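Local coordinates for putative uncharacterized protein (Chaetomium thermophilum, PDB 5T8V), which probably serves as a cohesin loader of the SCC2/Nipped-B family with chromatin-binding activity, this chain being its C-terminal HEAT-repeat part, at residues T546-Y551 with E557-L562; V504-P509 with Y567-M572; L1011-V1016 with L1038-S1043; R1045-A1050 with T1054-V1059; N619-D624 with K631-I636. One frame throughout, in Å; residues are numbered along the deposited sequence.

Interaction 1. Residues T546-Y551 with E557-L562; sequences TCYDGY and ERDQEL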
# COMPACT_ATOMS: atom_id res chain seq x y z
N THR A 546 -4.70 -8.88 -39.77
CA THR A 546 -5.62 -8.53 -38.69
C THR A 546 -6.30 -7.19 -38.97
O THR A 546 -7.51 -7.04 -38.76
CB THR A 546 -4.88 -8.48 -37.36
OG1 THR A 546 -4.46 -9.81 -37.00
CG2 THR A 546 -5.78 -7.93 -36.25
N CYS A 547 -5.53 -6.21 -39.44
CA CYS A 547 -6.09 -4.91 -39.78
C CYS A 547 -7.20 -5.05 -40.82
O CYS A 547 -8.31 -4.54 -40.63
CB CYS A 547 -4.98 -3.98 -40.28
SG CYS A 547 -5.55 -2.44 -41.05
N TYR A 548 -6.92 -5.76 -41.91
CA TYR A 548 -7.91 -5.91 -42.97
C TYR A 548 -9.14 -6.68 -42.48
O TYR A 548 -10.27 -6.34 -42.83
CB TYR A 548 -7.29 -6.61 -44.17
CG TYR A 548 -8.25 -6.87 -45.31
CD1 TYR A 548 -9.05 -8.00 -45.32
CD2 TYR A 548 -8.35 -5.99 -46.38
CE1 TYR A 548 -9.93 -8.25 -46.35
CE2 TYR A 548 -9.22 -6.23 -47.42
CZ TYR A 548 -10.01 -7.36 -47.40
OH TYR A 548 -10.88 -7.61 -48.43
N ASP A 549 -8.93 -7.72 -41.67
CA ASP A 549 -10.03 -8.54 -41.19
C ASP A 549 -10.82 -7.90 -40.06
O ASP A 549 -11.88 -8.42 -39.70
CB ASP A 549 -9.51 -9.91 -40.74
CG ASP A 549 -9.02 -10.76 -41.89
OD1 ASP A 549 -9.50 -10.57 -43.03
OD2 ASP A 549 -8.15 -11.63 -41.66
N GLY A 550 -10.32 -6.81 -39.47
CA GLY A 550 -11.04 -6.16 -38.39
C GLY A 550 -12.16 -5.24 -38.84
O GLY A 550 -13.07 -4.97 -38.05
N TYR A 551 -12.11 -4.77 -40.08
CA TYR A 551 -13.10 -3.84 -40.60
C TYR A 551 -14.22 -4.59 -41.29
O TYR A 551 -13.98 -5.57 -42.01
CB TYR A 551 -12.45 -2.86 -41.57
CG TYR A 551 -11.39 -1.97 -40.96
CD1 TYR A 551 -11.58 -1.38 -39.71
CD2 TYR A 551 -10.19 -1.71 -41.62
CE1 TYR A 551 -10.61 -0.57 -39.15
CE2 TYR A 551 -9.22 -0.90 -41.07
CZ TYR A 551 -9.44 -0.33 -39.83
OH TYR A 551 -8.48 0.48 -39.27
N GLU A 557 -10.05 2.56 -51.23
CA GLU A 557 -8.61 2.83 -51.35
C GLU A 557 -7.83 2.17 -50.22
O GLU A 557 -6.76 1.59 -50.45
CB GLU A 557 -8.37 4.34 -51.36
CG GLU A 557 -6.92 4.72 -51.65
CD GLU A 557 -6.44 4.19 -52.99
OE1 GLU A 557 -7.25 4.13 -53.94
OE2 GLU A 557 -5.25 3.82 -53.09
N ARG A 558 -8.35 2.24 -48.99
CA ARG A 558 -7.72 1.56 -47.87
C ARG A 558 -7.51 0.08 -48.18
O ARG A 558 -6.41 -0.46 -48.00
CB ARG A 558 -8.57 1.72 -46.61
CG ARG A 558 -8.01 1.06 -45.36
CD ARG A 558 -9.11 0.83 -44.34
NE ARG A 558 -10.13 -0.09 -44.84
CZ ARG A 558 -11.35 -0.23 -44.32
NH1 ARG A 558 -11.71 0.49 -43.26
NH2 ARG A 558 -12.20 -1.09 -44.85
N ASP A 559 -8.56 -0.59 -48.67
CA ASP A 559 -8.47 -2.01 -48.95
C ASP A 559 -7.46 -2.29 -50.06
O ASP A 559 -6.75 -3.30 -50.02
CB ASP A 559 -9.84 -2.56 -49.34
CG ASP A 559 -10.88 -2.32 -48.26
OD1 ASP A 559 -10.51 -2.31 -47.07
OD2 ASP A 559 -12.07 -2.14 -48.61
N GLN A 560 -7.39 -1.41 -51.06
CA GLN A 560 -6.43 -1.61 -52.14
C GLN A 560 -5.00 -1.50 -51.63
O GLN A 560 -4.16 -2.37 -51.91
CB GLN A 560 -6.69 -0.61 -53.26
CG GLN A 560 -8.09 -0.72 -53.86
CD GLN A 560 -8.22 0.01 -55.18
OE1 GLN A 560 -7.57 1.03 -55.40
NE2 GLN A 560 -9.07 -0.51 -56.06
N GLU A 561 -4.70 -0.44 -50.87
CA GLU A 561 -3.39 -0.32 -50.26
C GLU A 561 -3.06 -1.55 -49.42
O GLU A 561 -1.94 -2.07 -49.47
CB GLU A 561 -3.32 0.94 -49.40
CG GLU A 561 -2.01 1.14 -48.66
CD GLU A 561 -0.82 1.27 -49.59
OE1 GLU A 561 -1.04 1.50 -50.80
OE2 GLU A 561 0.33 1.15 -49.12
N LEU A 562 -4.03 -2.03 -48.64
CA LEU A 562 -3.80 -3.23 -47.84
C LEU A 562 -3.52 -4.44 -48.71
O LEU A 562 -2.76 -5.33 -48.31
CB LEU A 562 -5.01 -3.49 -46.93
CG LEU A 562 -5.13 -2.55 -45.72
CD1 LEU A 562 -6.50 -2.69 -45.08
CD2 LEU A 562 -4.04 -2.85 -44.70
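Arg-558 leaves the main chain with CG trans to N and then bends at chi3 (63°), and this bend lays its guanidinium over one face of the Tyr-551 ring. The two flat groups are nearly parallel, 11° apart. Arg-558 NH1 lies 3.1 Å from Tyr-551 CD2, displaced toward the rim of the ring. In its own plane the same guanidinium grips Asp-559 side-on, NE and NH2 both reaching one oxygen. Arg-558 NH2 is 3.0 Å from Asp-559 OD1 and meets the syn lone pair of that oxygen, while NE comes in from above the carboxylate plane. A second salt bridge, to Asp-553 in the connecting turn, holds the group further. With a leucine here, Tyr-551 would probably lose the flat cation over its face and both aspartates their positive mate. Deeper in, Leu-562 splits its methyls: Leu-562 CD1 meets the edge of the Tyr-548 ring, 4.0 Å from Tyr-548 CD2, and Leu-562 CD2 lies 4.0 Å from Cys-547 SG. The Tyr-548 hydroxyl bonds to His-357 on helix 357-391. Short segment axes 10.7 Å apart at 152° make this an antiparallel helix hairpin, the building element of HEAT-repeat solenoids.

Interaction 2. Residues V504-P509 with Y567-M572; sequences VAWTGP and YRLREM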
# COMPACT_ATOMS: atom_id res chain seq x y z
N VAL A 504 0.79 -0.55 -40.03
CA VAL A 504 1.25 -1.49 -41.04
C VAL A 504 1.54 -0.76 -42.34
O VAL A 504 1.72 -1.39 -43.39
CB VAL A 504 0.23 -2.62 -41.25
CG1 VAL A 504 -0.03 -3.35 -39.94
CG2 VAL A 504 -1.07 -2.07 -41.83
N ALA A 505 1.59 0.57 -42.29
CA ALA A 505 1.82 1.36 -43.48
C ALA A 505 3.15 1.00 -44.12
O ALA A 505 4.11 0.60 -43.45
CB ALA A 505 1.78 2.85 -43.15
N TRP A 506 3.21 1.15 -45.45
CA TRP A 506 4.41 0.78 -46.20
C TRP A 506 5.62 1.60 -45.76
O TRP A 506 6.75 1.09 -45.77
CB TRP A 506 4.16 0.96 -47.69
CG TRP A 506 5.30 0.55 -48.55
CD1 TRP A 506 5.96 1.33 -49.46
CD2 TRP A 506 5.93 -0.73 -48.59
NE1 TRP A 506 6.96 0.60 -50.06
CE2 TRP A 506 6.96 -0.67 -49.54
CE3 TRP A 506 5.72 -1.94 -47.91
CZ2 TRP A 506 7.78 -1.76 -49.83
CZ3 TRP A 506 6.53 -3.01 -48.20
CH2 TRP A 506 7.55 -2.92 -49.15
N THR A 507 5.41 2.86 -45.39
CA THR A 507 6.49 3.73 -44.94
C THR A 507 6.42 4.00 -43.44
O THR A 507 6.95 5.01 -42.97
CB THR A 507 6.47 5.05 -45.70
OG1 THR A 507 5.26 5.76 -45.40
CG2 THR A 507 6.54 4.81 -47.20
N GLY A 508 5.79 3.10 -42.68
CA GLY A 508 5.57 3.31 -41.27
C GLY A 508 6.63 2.67 -40.39
O GLY A 508 7.77 2.47 -40.81
N PRO A 509 6.26 2.35 -39.15
CA PRO A 509 7.28 1.87 -38.20
C PRO A 509 7.89 0.53 -38.57
O PRO A 509 9.11 0.35 -38.41
CB PRO A 509 6.51 1.79 -36.87
CG PRO A 509 5.08 1.67 -37.26
CD PRO A 509 4.93 2.46 -38.52
N TYR A 567 0.51 -8.42 -50.95
CA TYR A 567 1.41 -8.98 -51.95
C TYR A 567 2.86 -8.75 -51.55
O TYR A 567 3.66 -9.70 -51.51
CB TYR A 567 1.12 -8.35 -53.32
CG TYR A 567 2.14 -8.72 -54.38
CD1 TYR A 567 2.02 -9.90 -55.10
CD2 TYR A 567 3.22 -7.89 -54.66
CE1 TYR A 567 2.94 -10.24 -56.07
CE2 TYR A 567 4.15 -8.22 -55.63
CZ TYR A 567 4.01 -9.40 -56.33
OH TYR A 567 4.93 -9.73 -57.30
N ARG A 568 3.22 -7.50 -51.26
CA ARG A 568 4.60 -7.18 -50.90
C ARG A 568 5.10 -8.06 -49.77
O ARG A 568 6.14 -8.71 -49.89
CB ARG A 568 4.70 -5.70 -50.52
CG ARG A 568 4.43 -4.75 -51.67
CD ARG A 568 4.26 -3.32 -51.18
NE ARG A 568 3.81 -2.44 -52.26
CZ ARG A 568 3.42 -1.18 -52.09
NH1 ARG A 568 3.41 -0.64 -50.88
NH2 ARG A 568 3.04 -0.46 -53.13
N LEU A 569 4.37 -8.09 -48.65
CA LEU A 569 4.83 -8.87 -47.50
C LEU A 569 4.89 -10.35 -47.81
O LEU A 569 5.75 -11.06 -47.27
CB LEU A 569 3.92 -8.61 -46.30
CG LEU A 569 4.39 -7.50 -45.36
CD1 LEU A 569 5.67 -7.90 -44.64
CD2 LEU A 569 4.57 -6.19 -46.11
N ARG A 570 4.01 -10.86 -48.67
CA ARG A 570 4.11 -12.25 -49.09
C ARG A 570 5.43 -12.50 -49.81
O ARG A 570 6.18 -13.43 -49.46
CB ARG A 570 2.92 -12.61 -49.98
CG ARG A 570 2.70 -14.11 -50.17
CD ARG A 570 2.90 -14.51 -51.62
NE ARG A 570 1.97 -13.84 -52.52
CZ ARG A 570 2.05 -13.87 -53.84
NH1 ARG A 570 3.02 -14.55 -54.44
NH2 ARG A 570 1.15 -13.22 -54.58
N GLU A 571 5.74 -11.67 -50.81
CA GLU A 571 7.02 -11.79 -51.50
C GLU A 571 8.19 -11.67 -50.54
O GLU A 571 9.22 -12.32 -50.72
CB GLU A 571 7.13 -10.73 -52.60
CG GLU A 571 6.07 -10.84 -53.69
CD GLU A 571 6.32 -12.00 -54.64
OE1 GLU A 571 6.90 -13.02 -54.21
OE2 GLU A 571 5.94 -11.89 -55.83
N MET A 572 8.05 -10.83 -49.51
CA MET A 572 9.13 -10.65 -48.55
C MET A 572 9.34 -11.89 -47.69
O MET A 572 10.48 -12.29 -47.42
CB MET A 572 8.84 -9.44 -47.66
CG MET A 572 9.68 -8.22 -47.97
SD MET A 572 9.03 -6.74 -47.17
CE MET A 572 7.65 -6.39 -48.25
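Trp-506 and Arg-568 make the central pairing, a cation-pi contact. Arg-568 CZ stands 4.2 Å from the centroid of the Trp-506 five-membered ring, only 4° off the ring normal. The guanidinium does not lie flat there: its plane is turned 53° from the indole, and NH1 dips to 3.2 Å from Trp-506 CG. Arg-511 makes another cation-pi contact with the indole. A CH-pi contact accompanies the first on the same side chain. Because Arg-568 runs extended from CG to NE, its CD sits over the six-membered ring, 3.7 Å from that centroid, so one arginine spans both rings. Apolar packing comes at the indole's edge, where Met-572, bent at chi3 (-77°), brings CE to 3.6 Å from Trp-506 CZ3, and Leu-569 CD2 adds a looser touch. A salt bridge joins Arg-568 NH2 to Glu-350. A serine in place of Trp-506 would probably leave both arginines without their aromatic partner and open a gap beside the Met-572 methyl. The tryptophan sits in a type I turn, Ala-505 to Gly-508, between helices 500-503 and 509-520: an interhelical loop of the alpha solenoid docked on helix 556-574.

Interaction 3. Residues L1011-V1016 with L1038-S1043; sequences LMVDIV and LVCQSS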
# COMPACT_ATOMS: atom_id res chain seq x y z
N LEU A 1011 -26.96 35.70 54.00
CA LEU A 1011 -27.97 36.73 53.80
C LEU A 1011 -28.59 36.62 52.42
O LEU A 1011 -29.82 36.62 52.27
CB LEU A 1011 -27.35 38.12 54.02
CG LEU A 1011 -28.26 39.33 53.80
CD1 LEU A 1011 -29.51 39.24 54.65
CD2 LEU A 1011 -27.50 40.62 54.10
N MET A 1012 -27.75 36.50 51.39
CA MET A 1012 -28.25 36.31 50.03
C MET A 1012 -29.11 35.06 49.94
O MET A 1012 -30.25 35.10 49.45
CB MET A 1012 -27.07 36.25 49.06
CG MET A 1012 -26.18 37.49 49.10
SD MET A 1012 -24.83 37.49 47.90
CE MET A 1012 -23.72 36.29 48.62
N VAL A 1013 -28.59 33.93 50.42
CA VAL A 1013 -29.35 32.68 50.38
C VAL A 1013 -30.68 32.86 51.10
O VAL A 1013 -31.74 32.49 50.58
CB VAL A 1013 -28.52 31.53 51.00
CG1 VAL A 1013 -29.36 30.26 51.11
CG2 VAL A 1013 -27.27 31.28 50.17
N ASP A 1014 -30.65 33.43 52.31
CA ASP A 1014 -31.86 33.58 53.10
C ASP A 1014 -32.89 34.47 52.42
O ASP A 1014 -34.10 34.28 52.60
CB ASP A 1014 -31.52 34.14 54.48
CG ASP A 1014 -30.87 33.11 55.39
OD1 ASP A 1014 -30.32 32.12 54.86
OD2 ASP A 1014 -30.92 33.29 56.62
N ILE A 1015 -32.43 35.45 51.63
CA ILE A 1015 -33.38 36.33 50.96
C ILE A 1015 -33.94 35.68 49.69
O ILE A 1015 -35.09 35.94 49.32
CB ILE A 1015 -32.72 37.69 50.66
CG1 ILE A 1015 -32.40 38.41 51.97
CG2 ILE A 1015 -33.64 38.56 49.79
CD1 ILE A 1015 -31.60 39.69 51.79
N VAL A 1016 -33.16 34.84 49.02
CA VAL A 1016 -33.57 34.35 47.70
C VAL A 1016 -34.31 33.02 47.78
O VAL A 1016 -35.27 32.80 47.04
CB VAL A 1016 -32.34 34.24 46.77
CG1 VAL A 1016 -32.75 33.72 45.40
CG2 VAL A 1016 -31.66 35.60 46.64
N LEU A 1038 -25.32 29.41 42.48
CA LEU A 1038 -24.11 30.19 42.25
C LEU A 1038 -23.49 30.64 43.57
O LEU A 1038 -22.26 30.66 43.70
CB LEU A 1038 -24.44 31.41 41.38
CG LEU A 1038 -24.88 31.12 39.95
CD1 LEU A 1038 -25.74 32.26 39.42
CD2 LEU A 1038 -23.67 30.92 39.06
N VAL A 1039 -24.31 31.01 44.54
CA VAL A 1039 -23.79 31.43 45.84
C VAL A 1039 -23.13 30.26 46.55
O VAL A 1039 -22.00 30.36 47.05
CB VAL A 1039 -24.91 32.05 46.69
CG1 VAL A 1039 -24.41 32.36 48.10
CG2 VAL A 1039 -25.44 33.31 46.02
N CYS A 1040 -23.83 29.12 46.62
CA CYS A 1040 -23.35 27.99 47.40
C CYS A 1040 -22.07 27.41 46.82
O CYS A 1040 -21.18 26.99 47.57
CB CYS A 1040 -24.43 26.91 47.50
SG CYS A 1040 -25.87 27.39 48.47
N GLN A 1041 -21.95 27.37 45.49
CA GLN A 1041 -20.78 26.73 44.89
C GLN A 1041 -19.48 27.39 45.34
O GLN A 1041 -18.44 26.73 45.38
CB GLN A 1041 -20.89 26.74 43.37
CG GLN A 1041 -20.46 28.03 42.70
CD GLN A 1041 -20.54 27.95 41.19
OE1 GLN A 1041 -19.56 28.21 40.49
NE2 GLN A 1041 -21.71 27.58 40.68
N SER A 1042 -19.53 28.68 45.69
CA SER A 1042 -18.36 29.39 46.19
C SER A 1042 -18.39 29.59 47.70
O SER A 1042 -17.38 30.03 48.27
CB SER A 1042 -18.23 30.75 45.50
OG SER A 1042 -17.89 30.59 44.13
N SER A 1043 -19.51 29.29 48.36
CA SER A 1043 -19.61 29.31 49.82
C SER A 1043 -20.26 28.00 50.25
O SER A 1043 -21.42 27.98 50.69
CB SER A 1043 -20.40 30.52 50.31
OG SER A 1043 -19.72 31.73 50.00
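Val-1013 and Val-1039 face each other across an antiparallel pair of helices, 1009-1016 and 1026-1042, in the all-helical solenoid that HEAT repeats build. The axes of the two short segments approach to 10.4 Å and run at 151° to each other. The contact is small and wholly apolar, and all four residues that carry it are buried. At its middle is one methyl group, CG1 of Val-1039, which takes two neighbours from the other helix. Val-1013 CG2 lies 3.7 Å from Val-1039 CG1, the two branched side chains meeting at a slant. In Val-1039 a chi1 of 174° puts CG1 trans to the backbone N, and this is the branch that faces the partner helix. The second neighbour is the methyl of Met-1012: its chain bends at chi3 (-73°), so that CE ends 4.0 Å from the same Val-1039 CG1. Val-1013 CG2 also borders Cys-1040 SG, more loosely, at 4.5 Å. Val-1013 touches Val-1036 as well, one turn earlier on helix 1026-1042. Around the pair, helix 969-986 packs Val-980 against Met-1012 and Met-982 against Leu-1038, and Ile-953 of helix 940-960 touches both Ile-1015 and Val-1016. Cys-1040 packs on Asn-1046 and Tyr-1047 of the loop that follows.

Interaction 4. Residues R1045-A1050 with T1054-V1059; sequences RNYVAA and TAFQQV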
# COMPACT_ATOMS: atom_id res chain seq x y z
N ARG A 1045 -20.48 26.11 52.69
CA ARG A 1045 -21.11 25.91 54.00
C ARG A 1045 -22.60 26.21 53.97
O ARG A 1045 -23.33 25.72 54.84
CB ARG A 1045 -20.42 26.76 55.05
CG ARG A 1045 -19.03 26.25 55.43
CD ARG A 1045 -18.78 26.33 56.93
NE ARG A 1045 -19.77 25.56 57.69
CZ ARG A 1045 -19.73 24.24 57.87
NH1 ARG A 1045 -18.75 23.52 57.34
NH2 ARG A 1045 -20.67 23.64 58.58
N ASN A 1046 -23.07 26.98 52.99
CA ASN A 1046 -24.50 27.23 52.87
C ASN A 1046 -25.26 26.00 52.39
O ASN A 1046 -26.46 25.89 52.65
CB ASN A 1046 -24.76 28.40 51.92
CG ASN A 1046 -24.47 29.75 52.56
OD1 ASN A 1046 -23.60 30.49 52.12
ND2 ASN A 1046 -25.22 30.07 53.62
N TYR A 1047 -24.58 25.08 51.70
CA TYR A 1047 -25.24 23.87 51.21
C TYR A 1047 -25.94 23.12 52.33
O TYR A 1047 -27.07 22.65 52.17
CB TYR A 1047 -24.23 22.95 50.53
CG TYR A 1047 -23.93 23.25 49.08
CD1 TYR A 1047 -24.92 23.15 48.11
CD2 TYR A 1047 -22.65 23.61 48.67
CE1 TYR A 1047 -24.65 23.42 46.78
CE2 TYR A 1047 -22.37 23.88 47.34
CZ TYR A 1047 -23.38 23.78 46.40
OH TYR A 1047 -23.10 24.04 45.08
N VAL A 1048 -25.28 22.98 53.48
CA VAL A 1048 -25.76 22.12 54.56
C VAL A 1048 -26.65 22.90 55.52
O VAL A 1048 -26.78 22.54 56.69
CB VAL A 1048 -24.59 21.47 55.32
CG1 VAL A 1048 -23.79 20.57 54.40
CG2 VAL A 1048 -23.69 22.53 55.95
N ALA A 1049 -27.28 23.96 55.02
CA ALA A 1049 -28.24 24.72 55.81
C ALA A 1049 -29.65 24.21 55.55
O ALA A 1049 -30.02 23.95 54.40
CB ALA A 1049 -28.15 26.21 55.48
N ALA A 1050 -30.43 24.05 56.62
CA ALA A 1050 -31.81 23.62 56.48
C ALA A 1050 -32.57 24.50 55.49
O ALA A 1050 -33.55 24.06 54.88
CB ALA A 1050 -32.51 23.64 57.84
N THR A 1054 -33.73 21.83 51.90
CA THR A 1054 -35.16 21.58 51.77
C THR A 1054 -35.65 21.97 50.38
O THR A 1054 -36.51 21.31 49.81
CB THR A 1054 -35.93 22.34 52.85
OG1 THR A 1054 -35.65 23.74 52.75
CG2 THR A 1054 -35.56 21.84 54.24
N ALA A 1055 -35.09 23.05 49.83
CA ALA A 1055 -35.44 23.46 48.48
C ALA A 1055 -34.84 22.51 47.45
O ALA A 1055 -35.47 22.24 46.42
CB ALA A 1055 -34.98 24.90 48.22
N PHE A 1056 -33.63 22.01 47.70
CA PHE A 1056 -33.05 21.02 46.79
C PHE A 1056 -33.85 19.72 46.81
O PHE A 1056 -34.20 19.18 45.76
CB PHE A 1056 -31.59 20.76 47.17
CG PHE A 1056 -30.64 21.87 46.79
CD1 PHE A 1056 -31.09 23.03 46.18
CD2 PHE A 1056 -29.28 21.75 47.04
CE1 PHE A 1056 -30.21 24.04 45.83
CE2 PHE A 1056 -28.40 22.76 46.69
CZ PHE A 1056 -28.87 23.90 46.09
N GLN A 1057 -34.15 19.21 48.01
CA GLN A 1057 -35.00 18.03 48.11
C GLN A 1057 -36.34 18.26 47.42
O GLN A 1057 -36.86 17.37 46.73
CB GLN A 1057 -35.21 17.65 49.57
CG GLN A 1057 -34.11 16.79 50.17
CD GLN A 1057 -34.09 15.38 49.59
OE1 GLN A 1057 -34.78 15.09 48.62
NE2 GLN A 1057 -33.29 14.51 50.20
N GLN A 1058 -36.91 19.46 47.59
CA GLN A 1058 -38.15 19.78 46.90
C GLN A 1058 -37.97 19.70 45.39
O GLN A 1058 -38.83 19.17 44.68
CB GLN A 1058 -38.63 21.18 47.31
CG GLN A 1058 -40.03 21.53 46.84
CD GLN A 1058 -41.10 20.59 47.40
OE1 GLN A 1058 -42.06 20.26 46.71
NE2 GLN A 1058 -40.94 20.18 48.65
N VAL A 1059 -36.85 20.23 44.88
CA VAL A 1059 -36.57 20.18 43.45
C VAL A 1059 -36.55 18.74 42.97
O VAL A 1059 -37.28 18.36 42.04
CB VAL A 1059 -35.24 20.89 43.15
CG1 VAL A 1059 -34.71 20.51 41.76
CG2 VAL A 1059 -35.41 22.40 43.24
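Thr-1054 reaches back to the carbonyl of Ala-1050, four residues earlier, at the start of helix 1050-1062. Its CB lies 3.6 Å from Ala-1050 O. From there the side chain forks, and both branches border the same oxygen. A chi1 of 57° sets OG1 between the backbone N and the carbonyl carbon, and from this position OG1 donates a hydrogen bond of 3.0 Å to Ala-1050 O. The bond arrives nearly in line with the carbonyl, the C=O...OG1 angle being 160°. The CG2 methyl lies beside that oxygen too. On the buried side, Tyr-1047 and Phe-1056 meet rim to rim: Phe-1056 CE2 is 3.8 Å from both CD1 and CE1 of Tyr-1047, and each contact lies near the plane of the other's ring. Tyr-1047 continues past this to Ser-1074, with which its hydroxyl is hydrogen-bonded, and its ring also meets Phe-1078, both on helix 1065-1086. The chemistry is therefore divided: a hydroxyl folded back onto the backbone occupies an acceptor of the first helical turn on the exposed side, while aromatic carbon edges join the loop after helix 1026-1042 to the buried side of helix 1050-1062.

Interaction 5. Residues N619-D624 with K631-I636; sequences NSMASD and KSLKSI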
# COMPACT_ATOMS: atom_id res chain seq x y z
N ASN A 619 -4.96 -3.57 -6.62
CA ASN A 619 -5.79 -4.34 -5.70
C ASN A 619 -4.97 -5.28 -4.82
O ASN A 619 -5.46 -5.69 -3.76
CB ASN A 619 -6.85 -5.13 -6.47
CG ASN A 619 -7.89 -4.24 -7.12
OD1 ASN A 619 -8.70 -3.61 -6.44
ND2 ASN A 619 -7.88 -4.19 -8.45
N SER A 620 -3.75 -5.62 -5.23
CA SER A 620 -2.92 -6.49 -4.41
C SER A 620 -2.18 -5.73 -3.32
O SER A 620 -1.36 -6.33 -2.62
CB SER A 620 -1.91 -7.25 -5.29
OG SER A 620 -0.88 -6.39 -5.74
N MET A 621 -2.43 -4.42 -3.18
CA MET A 621 -1.88 -3.69 -2.04
C MET A 621 -2.55 -4.13 -0.74
O MET A 621 -1.91 -4.19 0.31
CB MET A 621 -2.05 -2.19 -2.24
CG MET A 621 -1.18 -1.61 -3.34
SD MET A 621 -1.38 0.17 -3.53
CE MET A 621 -3.12 0.29 -3.96
N ALA A 622 -3.85 -4.44 -0.79
CA ALA A 622 -4.58 -4.98 0.35
C ALA A 622 -4.45 -6.49 0.44
O ALA A 622 -5.41 -7.19 0.77
CB ALA A 622 -6.05 -4.58 0.26
N SER A 623 -3.27 -7.03 0.15
CA SER A 623 -3.06 -8.48 0.16
C SER A 623 -2.98 -9.00 1.59
O SER A 623 -3.43 -8.34 2.53
CB SER A 623 -1.79 -8.84 -0.61
OG SER A 623 -1.60 -10.24 -0.65
N ASP A 624 -2.41 -10.19 1.76
CA ASP A 624 -2.25 -10.80 3.07
C ASP A 624 -0.79 -11.02 3.43
O ASP A 624 -0.37 -10.66 4.54
CB ASP A 624 -3.00 -12.14 3.12
CG ASP A 624 -4.50 -11.96 3.27
OD1 ASP A 624 -4.98 -11.90 4.42
OD2 ASP A 624 -5.20 -11.88 2.23
N LYS A 631 6.28 -5.81 -2.07
CA LYS A 631 6.72 -5.92 -3.46
C LYS A 631 5.76 -5.19 -4.40
O LYS A 631 6.20 -4.48 -5.32
CB LYS A 631 6.84 -7.39 -3.84
CG LYS A 631 7.25 -7.65 -5.28
CD LYS A 631 8.55 -6.94 -5.64
CE LYS A 631 9.09 -7.44 -6.96
NZ LYS A 631 8.04 -7.47 -8.01
N SER A 632 4.46 -5.35 -4.18
CA SER A 632 3.48 -4.63 -4.98
C SER A 632 3.67 -3.12 -4.85
O SER A 632 3.67 -2.39 -5.84
CB SER A 632 2.06 -5.02 -4.56
OG SER A 632 1.74 -6.32 -5.01
N LEU A 633 3.84 -2.63 -3.62
CA LEU A 633 4.07 -1.20 -3.42
C LEU A 633 5.31 -0.75 -4.17
O LEU A 633 5.30 0.29 -4.84
CB LEU A 633 4.21 -0.90 -1.92
CG LEU A 633 2.96 -1.18 -1.07
CD1 LEU A 633 3.29 -1.03 0.40
CD2 LEU A 633 1.82 -0.25 -1.46
N LYS A 634 6.39 -1.52 -4.08
CA LYS A 634 7.61 -1.19 -4.81
C LYS A 634 7.33 -1.05 -6.30
O LYS A 634 7.72 -0.06 -6.94
CB LYS A 634 8.66 -2.28 -4.55
CG LYS A 634 10.01 -2.06 -5.22
CD LYS A 634 11.15 -2.56 -4.34
CE LYS A 634 10.99 -4.03 -3.94
NZ LYS A 634 12.04 -4.48 -2.99
N SER A 635 6.63 -2.03 -6.88
CA SER A 635 6.35 -1.99 -8.31
C SER A 635 5.47 -0.79 -8.66
O SER A 635 5.63 -0.19 -9.72
CB SER A 635 5.69 -3.29 -8.75
OG SER A 635 6.59 -4.38 -8.60
N ILE A 636 4.53 -0.44 -7.78
CA ILE A 636 3.67 0.71 -8.05
C ILE A 636 4.48 2.00 -8.03
O ILE A 636 4.26 2.90 -8.85
CB ILE A 636 2.51 0.76 -7.04
CG1 ILE A 636 1.59 -0.44 -7.24
CG2 ILE A 636 1.72 2.06 -7.19
CD1 ILE A 636 0.54 -0.62 -6.16
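Ser-632 OG is hydrogen-bonded to the carbonyl of Val-628, one turn earlier on its helix, and lies 2.7 Å from Ser-620 OG. The latter hydroxyl has its own hydrogen bond, to Leu-617 O, so the hydroxyls of these two buried serines each have a backbone carbonyl for partner. A chi1 of 74° turns the Ser-620 hydroxyl back to that carbonyl. Beside the serines the contact becomes apolar. Met-621 crosses Ile-636 and Leu-633 at about a right angle, and its middle atoms do the touching: SD is 3.4 Å from Ile-636 CD1, and CG of Met-621 is 3.8 Å from Leu-633 CD2. Ile-636 and Leu-633 thus offer one methyl each to the thioether. The pairing fastens the loop after helix 610-619 to the N-terminal half of helix 628-642. Leu-617 and Leu-618 of helix 610-619 pack on Ile-636, Leu-675 of helix 666-682 meets both Met-621 and Leu-633, and Leu-453 of helix 446-474 lies against Ser-620.

Overall arrangement
From the N terminus, interaction 2 opens first, at 504-509, and closes its long loop at 567-572. Interaction 1 is nested inside that loop, closing the short turn between helices 527-550 and 556-574, the second of which both share; Leu-562 meets Val-504 between them. Interaction 5 follows in series near the chain's spatial centre, closing the loop between helices 610-619 and 628-642, its centre about 42 Å from that of interaction 1. Interaction 3 then closes the excursion from 1016 to 1038, and interaction 4 a short loop just beyond, touching it where Tyr-1047 meets Cys-1040. No two loops cross. About 102 Å separates the centres of interactions 1 and 3, on opposite sides of the chain's centre.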